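Local structure of 1-Cys peroxiredoxin (Vibrio vulnificus MO6-24/O, 5K2I) at residues L8-L13 / F104-L108; V36-V40 / A51-Y56; S122-A126 / L137-A141. The protein probably reduces hydrogen peroxide, and may also help scavenge nitric oxide, as a 1-Cys peroxiredoxin of the thioredoxin-like superfamily. All coordinates share one frame. Residue numbers count along the deposited sequence, not the author numbering.

Contact 1 (L8-L13 / F104-L108); sequences LPNATL and FTKAL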
loop_
_atom_site.group_PDB
_atom_site.type_symbol
_atom_site.label_atom_id
_atom_site.label_comp_id
_atom_site.label_asym_id
_atom_site.label_seq_id
_atom_site.Cartn_x
_atom_site.Cartn_y
_atom_site.Cartn_z
ATOM N N LEU A 8 18.616 12.378 -16.496
ATOM C CA LEU A 8 17.620 13.005 -15.643
ATOM C C LEU A 8 17.237 14.378 -16.177
ATOM O O LEU A 8 18.069 15.055 -16.803
ATOM C CB LEU A 8 18.149 13.176 -14.220
ATOM C CG LEU A 8 18.283 11.954 -13.332
ATOM C CD1 LEU A 8 19.010 12.359 -12.040
ATOM C CD2 LEU A 8 16.921 11.367 -13.030
ATOM N N PRO A 9 16.006 14.824 -15.890
ATOM C CA PRO A 9 15.667 16.219 -16.182
ATOM C C PRO A 9 16.717 17.154 -15.595
ATOM O O PRO A 9 17.196 16.924 -14.485
ATOM C CB PRO A 9 14.319 16.417 -15.480
ATOM C CG PRO A 9 13.754 15.050 -15.318
ATOM C CD PRO A 9 14.910 14.105 -15.224
ATOM N N ASN A 10 17.087 18.183 -16.345
ATOM C CA ASN A 10 18.058 19.152 -15.869
ATOM C C ASN A 10 17.368 20.107 -14.922
ATOM O O ASN A 10 17.020 21.228 -15.292
ATOM C CB ASN A 10 18.685 19.882 -17.050
ATOM C CG ASN A 10 19.699 20.905 -16.631
ATOM O OD1 ASN A 10 20.286 20.825 -15.552
ATOM N ND2 ASN A 10 19.935 21.882 -17.504
ATOM N N ALA A 11 17.120 19.617 -13.709
ATOM C CA ALA A 11 16.319 20.315 -12.713
ATOM C C ALA A 11 17.080 20.381 -11.404
ATOM O O ALA A 11 18.204 19.884 -11.311
ATOM C CB ALA A 11 14.978 19.601 -12.526
ATOM N N THR A 12 16.477 21.001 -10.396
ATOM C CA THR A 12 17.118 21.092 -9.089
ATOM C C THR A 12 16.312 20.394 -8.005
ATOM O O THR A 12 15.108 20.173 -8.142
ATOM C CB THR A 12 17.351 22.554 -8.651
ATOM O OG1 THR A 12 16.094 23.211 -8.419
ATOM C CG2 THR A 12 18.127 23.299 -9.729
ATOM N N LEU A 13 17.019 20.019 -6.940
ATOM C CA LEU A 13 16.402 19.539 -5.704
ATOM C C LEU A 13 17.057 20.301 -4.566
ATOM O O LEU A 13 18.238 20.626 -4.661
ATOM C CB LEU A 13 16.585 18.036 -5.542
ATOM C CG LEU A 13 15.839 17.138 -6.526
ATOM C CD1 LEU A 13 16.324 15.709 -6.407
ATOM C CD2 LEU A 13 14.331 17.220 -6.294
ATOM N N PHE A 104 10.468 18.495 -10.161
ATOM C CA PHE A 104 11.333 17.392 -10.574
ATOM C C PHE A 104 10.482 16.147 -10.848
ATOM O O PHE A 104 10.648 15.468 -11.869
ATOM C CB PHE A 104 12.399 17.132 -9.493
ATOM C CG PHE A 104 13.251 15.902 -9.719
ATOM C CD1 PHE A 104 14.311 15.910 -10.609
ATOM C CD2 PHE A 104 13.013 14.748 -8.989
ATOM C CE1 PHE A 104 15.103 14.763 -10.777
ATOM C CE2 PHE A 104 13.799 13.615 -9.146
ATOM C CZ PHE A 104 14.840 13.623 -10.043
ATOM N N THR A 105 9.537 15.892 -9.950
ATOM C CA THR A 105 8.667 14.725 -10.039
ATOM C C THR A 105 7.808 14.770 -11.293
ATOM O O THR A 105 7.659 13.758 -11.992
ATOM C CB THR A 105 7.795 14.635 -8.774
ATOM O OG1 THR A 105 8.649 14.526 -7.626
ATOM C CG2 THR A 105 6.870 13.448 -8.818
ATOM N N LYS A 106 7.282 15.952 -11.606
ATOM C CA LYS A 106 6.490 16.098 -12.816
ATOM C C LYS A 106 7.353 15.945 -14.065
ATOM O O LYS A 106 6.903 15.376 -15.054
ATOM C CB LYS A 106 5.771 17.435 -12.835
ATOM C CG LYS A 106 4.637 17.515 -11.836
ATOM C CD LYS A 106 3.839 18.797 -12.012
ATOM C CE LYS A 106 4.618 19.990 -11.542
ATOM N NZ LYS A 106 3.806 21.247 -11.665
ATOM N N ALA A 107 8.589 16.430 -14.016
ATOM C CA ALA A 107 9.515 16.287 -15.150
ATOM C C ALA A 107 9.839 14.817 -15.438
ATOM O O ALA A 107 10.158 14.457 -16.559
ATOM C CB ALA A 107 10.786 17.061 -14.889
ATOM N N LEU A 108 9.754 13.972 -14.413
ATOM C CA LEU A 108 9.967 12.541 -14.569
ATOM C C LEU A 108 8.721 11.817 -15.052
ATOM O O LEU A 108 8.785 10.658 -15.450
ATOM C CB LEU A 108 10.382 11.914 -13.237
ATOM C CG LEU A 108 11.720 12.299 -12.632
ATOM C CD1 LEU A 108 11.833 11.683 -11.258
ATOM C CD2 LEU A 108 12.849 11.816 -13.504
#
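No hydrogen bond joins L8-L13 to F104-L108; the contact is apolar throughout, and most of it is made round the F104 ring. A CH-pi interaction comes first: CD1 of L13 lies 4.3 Å from the centroid of that ring and only 9° off its normal, so the methyl sits squarely over one face. Aliphatic contacts supply the rest. L13 CD2 meets F104 CB at 3.7 Å, while A11 CB approaches the ring edge, 4.2 Å from F104 CD1. One helical turn further on, P9 lies over A107 and L108, with P9 CG 3.6 Å from A107 CB and P9 CD 3.5 Å from L108 CD2. L8 CD2 adds a looser touch to L108 CD2 at 4.1 Å. Between these anchors the backbone makes an inverse gamma turn centred on N10, closed by a weak A11 N to P9 O bond of 2.8 Å, so P9 and A11 both point toward the helix and N10 points away. Because F104 and L108 also pack on Y125 of strand 120-130, the short helix 103-108 is held between the central sheet and the N-terminal segment, an extension in front of the core of this thioredoxin-like fold.

Contact 2 (V36-V40 / A51-Y56); sequences VLFAV and AHLPGY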
loop_
_atom_site.group_PDB
_atom_site.type_symbol
_atom_site.label_atom_id
_atom_site.label_comp_id
_atom_site.label_asym_id
_atom_site.label_seq_id
_atom_site.Cartn_x
_atom_site.Cartn_y
_atom_site.Cartn_z
ATOM N N VAL A 36 22.001 5.936 -5.978
ATOM C CA VAL A 36 20.707 5.313 -5.760
ATOM C C VAL A 36 19.762 6.393 -5.249
ATOM O O VAL A 36 20.063 7.060 -4.267
ATOM C CB VAL A 36 20.791 4.144 -4.772
ATOM C CG1 VAL A 36 19.389 3.713 -4.335
ATOM C CG2 VAL A 36 21.551 2.995 -5.407
ATOM N N LEU A 37 18.658 6.607 -5.961
ATOM C CA LEU A 37 17.650 7.594 -5.585
ATOM C C LEU A 37 16.329 6.894 -5.385
ATOM O O LEU A 37 15.909 6.122 -6.248
ATOM C CB LEU A 37 17.520 8.658 -6.671
ATOM C CG LEU A 37 16.466 9.756 -6.512
ATOM C CD1 LEU A 37 16.854 10.670 -5.376
ATOM C CD2 LEU A 37 16.313 10.542 -7.809
ATOM N N PHE A 38 15.663 7.145 -4.266
ATOM C CA PHE A 38 14.339 6.561 -4.072
ATOM C C PHE A 38 13.368 7.629 -3.600
ATOM O O PHE A 38 13.748 8.582 -2.908
ATOM C CB PHE A 38 14.374 5.364 -3.086
ATOM C CG PHE A 38 14.770 5.732 -1.686
ATOM C CD1 PHE A 38 16.105 5.811 -1.339
ATOM C CD2 PHE A 38 13.808 6.017 -0.732
ATOM C CE1 PHE A 38 16.483 6.159 -0.054
ATOM C CE2 PHE A 38 14.173 6.369 0.551
ATOM C CZ PHE A 38 15.510 6.441 0.890
ATOM N N ALA A 39 12.115 7.470 -4.015
ATOM C CA ALA A 39 11.071 8.438 -3.724
ATOM C C ALA A 39 9.934 7.836 -2.921
ATOM O O ALA A 39 9.648 6.634 -3.025
ATOM C CB ALA A 39 10.522 9.021 -5.023
ATOM N N VAL A 40 9.276 8.702 -2.156
ATOM C CA VAL A 40 8.097 8.361 -1.372
ATOM C C VAL A 40 7.038 9.426 -1.602
ATOM O O VAL A 40 7.351 10.510 -2.097
ATOM C CB VAL A 40 8.419 8.260 0.140
ATOM C CG1 VAL A 40 9.379 7.102 0.397
ATOM C CG2 VAL A 40 8.970 9.599 0.676
ATOM N N ALA A 51 11.172 -0.636 1.444
ATOM C CA ALA A 51 11.108 0.101 0.179
ATOM C C ALA A 51 11.387 1.594 0.337
ATOM O O ALA A 51 11.394 2.331 -0.658
ATOM C CB ALA A 51 9.755 -0.112 -0.482
ATOM N N HIS A 52 11.610 2.059 1.564
ATOM C CA HIS A 52 12.018 3.452 1.722
ATOM C C HIS A 52 13.092 3.596 2.799
ATOM O O HIS A 52 13.961 2.738 2.917
ATOM C CB HIS A 52 10.796 4.358 1.970
ATOM C CG HIS A 52 10.185 4.229 3.331
ATOM N ND1 HIS A 52 10.016 5.306 4.175
ATOM C CD2 HIS A 52 9.707 3.150 3.995
ATOM C CE1 HIS A 52 9.457 4.896 5.299
ATOM N NE2 HIS A 52 9.268 3.591 5.220
ATOM N N LEU A 53 13.072 4.693 3.542
ATOM C CA LEU A 53 14.219 5.071 4.359
ATOM C C LEU A 53 14.810 3.926 5.219
ATOM O O LEU A 53 16.012 3.667 5.130
ATOM C CB LEU A 53 13.844 6.279 5.226
ATOM C CG LEU A 53 14.927 7.282 5.626
ATOM C CD1 LEU A 53 15.975 7.499 4.542
ATOM C CD2 LEU A 53 14.267 8.594 5.998
ATOM N N PRO A 54 13.987 3.216 6.020
ATOM C CA PRO A 54 14.591 2.150 6.835
ATOM C C PRO A 54 15.329 1.104 6.010
ATOM O O PRO A 54 16.415 0.673 6.401
ATOM C CB PRO A 54 13.384 1.521 7.540
ATOM C CG PRO A 54 12.379 2.597 7.584
ATOM C CD PRO A 54 12.545 3.358 6.307
ATOM N N GLY A 55 14.754 0.720 4.873
ATOM C CA GLY A 55 15.358 -0.267 3.997
ATOM C C GLY A 55 16.692 0.161 3.418
ATOM O O GLY A 55 17.627 -0.642 3.324
ATOM N N TYR A 56 16.795 1.426 3.032
ATOM C CA TYR A 56 18.044 1.920 2.466
ATOM C C TYR A 56 19.065 2.213 3.552
ATOM O O TYR A 56 20.260 2.082 3.314
ATOM C CB TYR A 56 17.783 3.153 1.571
ATOM C CG TYR A 56 17.097 2.721 0.293
ATOM C CD1 TYR A 56 17.831 2.276 -0.802
ATOM C CD2 TYR A 56 15.711 2.684 0.207
ATOM C CE1 TYR A 56 17.201 1.827 -1.951
ATOM C CE2 TYR A 56 15.072 2.233 -0.954
ATOM C CZ TYR A 56 15.831 1.827 -2.024
ATOM O OH TYR A 56 15.229 1.374 -3.171
HETATM O O HOH W 1 9.797 3.959 -2.151
#
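A51 begins the second segment with its backbone, not its side chain: its carbonyl O accepts a hydrogen bond of 2.7 Å from water 1, which donates another to A39 O at 2.8 Å. The water thus bridges the strand to the turn before the helix. H52 follows at the N-cap position, and its O accepts the hydrogen bond from Y56 N (3.1 Å) in the first helical turn. Its CB lies 3.5 Å from V40 CG1, although the imidazole leads away from the strand, and its carbonyl C is 3.7 Å from F38 CE2. L53 opens the helix beside the same phenyl group, with N 3.6 Å from F38 CE2 and CD1 3.8 Å from F38 CZ. Y56, one turn on, completes the set: its ring and that of F38 form an offset stack, nearly parallel at 6°, with centroids 4.1 Å apart. V36 CG1 extends the tyrosine contact, 3.7 Å from Y56 CE1. V36, F38 and V40 alternate with L37 and A39, so every second side chain of the strand faces the helix, and F38 contributes most. Strand 34-40 and helix 53-65 are the first two elements of a beta-alpha-beta unit completed by parallel strand 70-75. L37 and A39 pack on strand 120-130, while Y56 also leans on A150 and I153 of helix 150-156.

Contact 3 (S122-A126 / L137-A141); sequences SQRYA and LNVEA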
loop_
_atom_site.group_PDB
_atom_site.type_symbol
_atom_site.label_atom_id
_atom_site.label_comp_id
_atom_site.label_asym_id
_atom_site.label_seq_id
_atom_site.Cartn_x
_atom_site.Cartn_y
_atom_site.Cartn_z
ATOM N N SER A 122 4.762 12.461 -5.124
ATOM C CA SER A 122 5.469 11.510 -5.969
ATOM C C SER A 122 4.937 10.101 -5.785
ATOM O O SER A 122 4.550 9.712 -4.683
ATOM C CB SER A 122 6.961 11.510 -5.641
ATOM O OG SER A 122 7.674 10.647 -6.513
ATOM N N GLN A 123 4.944 9.329 -6.864
ATOM C CA GLN A 123 4.829 7.876 -6.767
ATOM C C GLN A 123 6.066 7.329 -6.068
ATOM O O GLN A 123 7.115 7.994 -6.043
ATOM C CB GLN A 123 4.686 7.251 -8.153
ATOM C CG GLN A 123 3.391 7.648 -8.863
ATOM C CD GLN A 123 3.365 7.183 -10.315
ATOM O OE1 GLN A 123 3.096 7.972 -11.233
ATOM N NE2 GLN A 123 3.651 5.910 -10.529
ATOM N N ARG A 124 5.958 6.107 -5.558
ATOM C CA ARG A 124 7.116 5.380 -5.044
ATOM C C ARG A 124 7.918 4.788 -6.188
ATOM O O ARG A 124 7.367 4.099 -7.037
ATOM C CB ARG A 124 6.672 4.258 -4.104
ATOM C CG ARG A 124 5.999 4.758 -2.850
ATOM C CD ARG A 124 5.652 3.613 -1.899
ATOM N NE ARG A 124 4.911 4.105 -0.741
ATOM C CZ ARG A 124 3.591 4.254 -0.722
ATOM N NH1 ARG A 124 2.873 3.945 -1.794
ATOM N NH2 ARG A 124 2.984 4.720 0.363
ATOM N N TYR A 125 9.218 5.067 -6.216
ATOM C CA TYR A 125 10.099 4.469 -7.196
ATOM C C TYR A 125 11.524 4.459 -6.663
ATOM O O TYR A 125 11.845 5.158 -5.690
ATOM C CB TYR A 125 10.033 5.223 -8.549
ATOM C CG TYR A 125 10.550 6.659 -8.491
ATOM C CD1 TYR A 125 11.914 6.930 -8.504
ATOM C CD2 TYR A 125 9.674 7.736 -8.394
ATOM C CE1 TYR A 125 12.391 8.228 -8.426
ATOM C CE2 TYR A 125 10.143 9.043 -8.330
ATOM C CZ TYR A 125 11.503 9.275 -8.334
ATOM O OH TYR A 125 11.964 10.571 -8.246
ATOM N N ALA A 126 12.387 3.708 -7.326
ATOM C CA ALA A 126 13.807 3.752 -7.020
ATOM C C ALA A 126 14.587 3.644 -8.309
ATOM O O ALA A 126 14.169 2.957 -9.252
ATOM C CB ALA A 126 14.199 2.644 -6.051
ATOM N N LEU A 137 15.243 1.829 -13.352
ATOM C CA LEU A 137 14.087 2.504 -12.757
ATOM C C LEU A 137 13.031 1.465 -12.417
ATOM O O LEU A 137 12.520 0.766 -13.312
ATOM C CB LEU A 137 13.498 3.555 -13.702
ATOM C CG LEU A 137 12.133 4.129 -13.294
ATOM C CD1 LEU A 137 12.214 4.883 -11.976
ATOM C CD2 LEU A 137 11.622 5.051 -14.383
ATOM N N ASN A 138 12.710 1.362 -11.127
ATOM C CA ASN A 138 11.665 0.462 -10.644
ATOM C C ASN A 138 10.556 1.297 -10.035
ATOM O O ASN A 138 10.796 2.031 -9.083
ATOM C CB ASN A 138 12.207 -0.524 -9.598
ATOM C CG ASN A 138 13.284 -1.441 -10.144
ATOM O OD1 ASN A 138 13.291 -1.768 -11.323
ATOM N ND2 ASN A 138 14.198 -1.872 -9.272
ATOM N N VAL A 139 9.350 1.197 -10.585
ATOM C CA VAL A 139 8.212 1.988 -10.124
ATOM C C VAL A 139 7.187 1.073 -9.457
ATOM O O VAL A 139 6.896 -0.020 -9.964
ATOM C CB VAL A 139 7.558 2.761 -11.301
ATOM C CG1 VAL A 139 6.415 3.615 -10.804
ATOM C CG2 VAL A 139 8.605 3.630 -12.013
ATOM N N GLU A 140 6.657 1.502 -8.316
ATOM C CA GLU A 140 5.617 0.720 -7.638
ATOM C C GLU A 140 4.408 0.515 -8.554
ATOM O O GLU A 140 3.989 1.426 -9.262
ATOM C CB GLU A 140 5.183 1.409 -6.331
ATOM C CG GLU A 140 4.185 0.594 -5.491
ATOM C CD GLU A 140 3.610 1.339 -4.293
ATOM O OE1 GLU A 140 3.553 2.588 -4.299
ATOM O OE2 GLU A 140 3.178 0.650 -3.341
ATOM N N ALA A 141 3.861 -0.697 -8.548
ATOM C CA ALA A 141 2.577 -0.959 -9.201
ATOM C C ALA A 141 1.683 -1.639 -8.180
ATOM O O ALA A 141 1.632 -2.872 -8.115
ATOM C CB ALA A 141 2.745 -1.824 -10.447
HETATM O O HOH W 2 3.434 4.712 -5.947
#
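E140, R124 and A126 lose the most surface here; E140 and R124 lie at the open end of the hairpin pairing, A126 within the regular strands. A126 forms an antiparallel hydrogen-bonded pair with N138: A126 N donates to N138 O and N138 N to A126 O, each at 2.9 Å. Next to it Y125 and V139 make a non-hydrogen-bonded pair, their CA atoms 4.3 Å apart, with Y125 CB 4.1 Å from V139 CG2. Beyond the regular strands the pairing continues to E140, whose N donates to R124 O at 3.0 Å with an almost straight angle of 173°. The side chains of these two residues then close a second connection, a salt bridge in which R124 NH1 donates to E140 OE1 at 2.9 Å. Water 2 adds a further link, from the backbone N of R124 (2.9 Å) to E140 OE1 (2.7 Å). The rest of the guanidinium is also engaged, NE with T47 OG1 and NH2 with P46 O, and the R124 side chain packs against F145 of the second subunit. T47 and P46 belong to the loop that in peroxiredoxins carries the peroxidatic cysteine, so R124 is probably the conserved active-site arginine of the family. Backbone bond and salt bridge thus both join R124 to E140; the carboxylate offsets the charge and, with T47 and P46, probably helps to orient the guanidinium.

Contacts 2 and 3 share the central mixed sheet, where strands 34-40 and 120-130 are antiparallel neighbours; the two contact centres are about 10 Å apart, and A39 N and Y125 O probably form a hydrogen bond between them. Contact 1 lies about 15 Å from contact 3 and 18 Å from contact 2, centre to centre, yet reaches both: F104 touches L37, and both F104 and L108 meet the Y125 hydroxyl. Along the chain, contact 2 falls between the two segments of contact 1, and contact 3 follows both. The sheet is thereby covered by helix 103-108 on the side of Y125 and L37, and by helix 53-65 on the side of F38 and A126, as in thioredoxin-like folds.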